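Local coordinates for protein phosphoribosylglycinamide synthetase (PDB 4DIM) that probably acts as an ATP-dependent ligase of the ATP-grasp superfamily, binding ATP and metal, at residues 31-39 / 48-57. Numbering follows the deposited sequence.
Sequences IHTIAGTMP and LADEISYMDI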
loop_
_atom_site.group_PDB
_atom_site.type_symbol
_atom_site.label_atom_id
_atom_site.label_comp_id
_atom_site.label_asym_id
_atom_site.label_seq_id
_atom_site.Cartn_x
_atom_site.Cartn_y
_atom_site.Cartn_z
ATOM N N ILE A 31 1.177 0.206 -25.005
ATOM C CA ILE A 31 -0.049 -0.526 -24.625
ATOM C C ILE A 31 -1.247 0.406 -24.768
ATOM O O ILE A 31 -1.147 1.581 -24.432
ATOM C CB ILE A 31 0.075 -1.097 -23.151
ATOM C CG1 ILE A 31 1.200 -2.122 -23.038
ATOM C CG2 ILE A 31 -1.236 -1.701 -22.595
ATOM C CD1 ILE A 31 1.407 -2.634 -21.628
ATOM N N HIS A 32 -2.396 -0.146 -25.169
ATOM C CA HIS A 32 -3.665 0.579 -25.314
ATOM C C HIS A 32 -4.396 0.537 -23.959
ATOM O O HIS A 32 -4.900 -0.511 -23.549
ATOM C CB HIS A 32 -4.509 -0.054 -26.434
ATOM C CG HIS A 32 -5.802 0.648 -26.669
ATOM N ND1 HIS A 32 -5.954 1.540 -27.711
ATOM C CD2 HIS A 32 -6.958 0.581 -25.972
ATOM C CE1 HIS A 32 -7.198 1.978 -27.622
ATOM N NE2 HIS A 32 -7.834 1.436 -26.581
ATOM N N THR A 33 -4.425 1.653 -23.241
ATOM C CA THR A 33 -4.996 1.622 -21.910
ATOM C C THR A 33 -6.494 1.952 -21.925
ATOM O O THR A 33 -6.999 2.707 -22.756
ATOM C CB THR A 33 -4.201 2.496 -20.946
ATOM O OG1 THR A 33 -4.062 3.811 -21.474
ATOM C CG2 THR A 33 -2.832 1.936 -20.697
ATOM N N ILE A 34 -7.193 1.307 -21.000
ATOM C CA ILE A 34 -8.596 1.460 -20.755
ATOM C C ILE A 34 -8.698 1.821 -19.298
ATOM O O ILE A 34 -8.308 1.014 -18.457
ATOM C CB ILE A 34 -9.372 0.171 -21.109
ATOM C CG1 ILE A 34 -9.217 -0.193 -22.592
ATOM C CG2 ILE A 34 -10.857 0.309 -20.734
ATOM C CD1 ILE A 34 -8.853 -1.536 -22.782
ATOM N N ALA A 35 -9.157 3.043 -19.000
ATOM C CA ALA A 35 -9.380 3.494 -17.640
ATOM C C ALA A 35 -10.698 2.935 -17.094
ATOM O O ALA A 35 -11.765 3.359 -17.547
ATOM C CB ALA A 35 -9.413 5.012 -17.603
ATOM N N GLY A 36 -10.614 1.961 -16.176
ATOM C CA GLY A 36 -11.780 1.397 -15.493
ATOM C C GLY A 36 -12.109 2.334 -14.340
ATOM O O GLY A 36 -11.412 2.312 -13.323
ATOM N N THR A 37 -13.096 3.233 -14.505
ATOM C CA THR A 37 -13.309 4.246 -13.481
ATOM C C THR A 37 -14.762 4.742 -13.367
ATOM O O THR A 37 -15.672 4.238 -14.012
ATOM C CB THR A 37 -12.354 5.428 -13.777
ATOM O OG1 THR A 37 -12.485 6.420 -12.759
ATOM C CG2 THR A 37 -12.594 6.072 -15.161
HETATM N N MSE A 38 -14.952 5.711 -12.476
HETATM C CA MSE A 38 -16.228 6.337 -12.180
HETATM C C MSE A 38 -16.230 7.705 -12.911
HETATM O O MSE A 38 -15.150 8.225 -13.210
HETATM C CB MSE A 38 -16.341 6.463 -10.629
HETATM C CG MSE A 38 -17.689 6.066 -9.998
HETATM SE SE MSE A 38 -18.525 4.420 -10.621
HETATM C CE MSE A 38 -20.392 4.763 -10.053
ATOM N N PRO A 39 -17.401 8.281 -13.243
ATOM C CA PRO A 39 -17.446 9.568 -13.972
ATOM C C PRO A 39 -16.309 10.579 -13.732
ATOM O O PRO A 39 -15.668 11.010 -14.695
ATOM C CB PRO A 39 -18.783 10.176 -13.505
ATOM C CG PRO A 39 -19.516 9.062 -12.755
ATOM C CD PRO A 39 -18.770 7.794 -13.031
ATOM N N LEU A 48 -3.805 10.177 -20.490
ATOM C CA LEU A 48 -2.867 9.092 -20.819
ATOM C C LEU A 48 -3.649 7.908 -21.367
ATOM O O LEU A 48 -3.130 7.198 -22.235
ATOM C CB LEU A 48 -2.032 8.621 -19.604
ATOM C CG LEU A 48 -0.827 9.473 -19.192
ATOM C CD1 LEU A 48 -0.403 9.159 -17.732
ATOM C CD2 LEU A 48 0.347 9.260 -20.155
ATOM N N ALA A 49 -4.886 7.668 -20.840
ATOM C CA ALA A 49 -5.726 6.540 -21.278
ATOM C C ALA A 49 -6.260 6.717 -22.678
ATOM O O ALA A 49 -6.706 7.807 -23.040
ATOM C CB ALA A 49 -6.891 6.320 -20.328
ATOM N N ASP A 50 -6.236 5.629 -23.458
ATOM C CA ASP A 50 -6.777 5.610 -24.820
ATOM C C ASP A 50 -8.324 5.460 -24.781
ATOM O O ASP A 50 -9.019 6.031 -25.622
ATOM C CB ASP A 50 -6.156 4.465 -25.644
ATOM C CG ASP A 50 -4.656 4.552 -25.837
ATOM O OD1 ASP A 50 -3.964 4.967 -24.891
ATOM O OD2 ASP A 50 -4.168 4.144 -26.924
ATOM N N GLU A 51 -8.839 4.692 -23.800
ATOM C CA GLU A 51 -10.262 4.415 -23.601
ATOM C C GLU A 51 -10.675 4.653 -22.137
ATOM O O GLU A 51 -9.824 4.657 -21.254
ATOM C CB GLU A 51 -10.528 2.934 -23.955
ATOM C CG GLU A 51 -11.789 2.634 -24.724
ATOM C CD GLU A 51 -11.694 1.286 -25.412
ATOM O OE1 GLU A 51 -10.769 1.117 -26.239
ATOM O OE2 GLU A 51 -12.500 0.383 -25.086
ATOM N N ILE A 52 -11.996 4.836 -21.897
ATOM C CA ILE A 52 -12.581 4.980 -20.567
ATOM C C ILE A 52 -13.744 4.071 -20.509
ATOM O O ILE A 52 -14.569 4.128 -21.409
ATOM C CB ILE A 52 -13.001 6.421 -20.198
ATOM C CG1 ILE A 52 -11.828 7.406 -20.439
ATOM C CG2 ILE A 52 -13.507 6.468 -18.726
ATOM C CD1 ILE A 52 -12.086 8.828 -20.141
ATOM N N SER A 53 -13.815 3.224 -19.476
ATOM C CA SER A 53 -14.914 2.272 -19.263
ATOM C C SER A 53 -15.473 2.590 -17.910
ATOM O O SER A 53 -14.746 2.543 -16.918
ATOM C CB SER A 53 -14.437 0.823 -19.362
ATOM O OG SER A 53 -15.543 -0.060 -19.452
ATOM N N TYR A 54 -16.714 3.059 -17.876
ATOM C CA TYR A 54 -17.304 3.495 -16.640
ATOM C C TYR A 54 -17.765 2.277 -15.858
ATOM O O TYR A 54 -18.513 1.452 -16.375
ATOM C CB TYR A 54 -18.421 4.497 -16.910
ATOM C CG TYR A 54 -17.932 5.853 -17.380
ATOM C CD1 TYR A 54 -18.459 6.448 -18.518
ATOM C CD2 TYR A 54 -17.029 6.591 -16.625
ATOM C CE1 TYR A 54 -18.070 7.724 -18.916
ATOM C CE2 TYR A 54 -16.619 7.861 -17.021
ATOM C CZ TYR A 54 -17.143 8.431 -18.166
ATOM O OH TYR A 54 -16.762 9.698 -18.558
HETATM N N MSE A 55 -17.239 2.122 -14.633
HETATM C CA MSE A 55 -17.543 0.971 -13.787
HETATM C C MSE A 55 -17.176 1.246 -12.366
HETATM O O MSE A 55 -16.206 1.954 -12.122
HETATM C CB MSE A 55 -16.756 -0.286 -14.270
HETATM C CG MSE A 55 -15.211 -0.076 -14.352
HETATM SE SE MSE A 55 -14.218 -1.638 -14.865
HETATM C CE MSE A 55 -14.895 -1.950 -16.568
ATOM N N ASP A 56 -17.923 0.659 -11.427
ATOM C CA ASP A 56 -17.581 0.676 -10.009
ATOM C C ASP A 56 -16.672 -0.555 -9.804
ATOM O O ASP A 56 -17.120 -1.715 -9.874
ATOM C CB ASP A 56 -18.815 0.679 -9.096
ATOM C CG ASP A 56 -18.466 0.536 -7.630
ATOM O OD1 ASP A 56 -17.368 1.044 -7.217
ATOM O OD2 ASP A 56 -19.269 -0.088 -6.888
ATOM N N ILE A 57 -15.382 -0.267 -9.619
ATOM C CA ILE A 57 -14.317 -1.262 -9.509
ATOM C C ILE A 57 -14.348 -2.036 -8.164
ATOM O O ILE A 57 -13.734 -3.100 -8.043
ATOM C CB ILE A 57 -12.932 -0.618 -9.754
ATOM C CG1 ILE A 57 -12.466 0.310 -8.569
ATOM C CG2 ILE A 57 -12.904 0.090 -11.142
ATOM C CD1 ILE A 57 -11.011 0.821 -8.724
#
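A35 and G36 hold the tight centre of this parallel strand pair, each set against the backbone of segment 48-57. A35 N gives its hydrogen to E51 O (2.9 Å) and A35 O accepts from S53 N (2.8 Å), the latter almost straight at 177°. T37 continues the zipper, its N bound to S53 O and its O taken by M55 N. On the face that carries I34, E51 and S53, I34 CG1 lies alongside the E51 side chain, 3.7 Å from E51 CB, while its other branch, CG2, rests on S53 CB. M55 lies against G36, with M55 CG 3.9 Å from G36 CA. The other face begins with the methyls of A35 and A49 and runs on to T37 CG2 against I52 CG2.

Against the buried A35, G36 and T37 stands a solvent side: H32 and D50 at one end, Y54, M38 and P39 at the other, and I52 on the outer strand. D50 CB sits over one face of the H32 ring, a CH-pi contact; a chi1 of -179°, with CG anti to the backbone N, carries the ring out beside segment 48-57. H32 NE2 reaches the anti side of E51 OE1 (3.0 Å), tilted from the ring plane and 29° out of the carboxylate plane. Replacing H32 by alanine removes the ring and is likely to leave E51 OE1 without this donor and D50 CB without the aromatic face beneath it. At the far end the exposed Y54 ring brings CE2 to 3.6 Å from P39 CA.

Strands 32-37 and 51-54 with helix 43-48 form a right-handed beta-alpha-beta crossover in a Rossmann-like sheet. Strand 51-54 is an edge strand of this sheet within the chain; strand 32-37 pairs on its other side with strand 9-13, whose R9 forms a salt bridge with E51 OE2. Helix 20-29 covers T33 and A35, whereas helix 60-66 packs on M55.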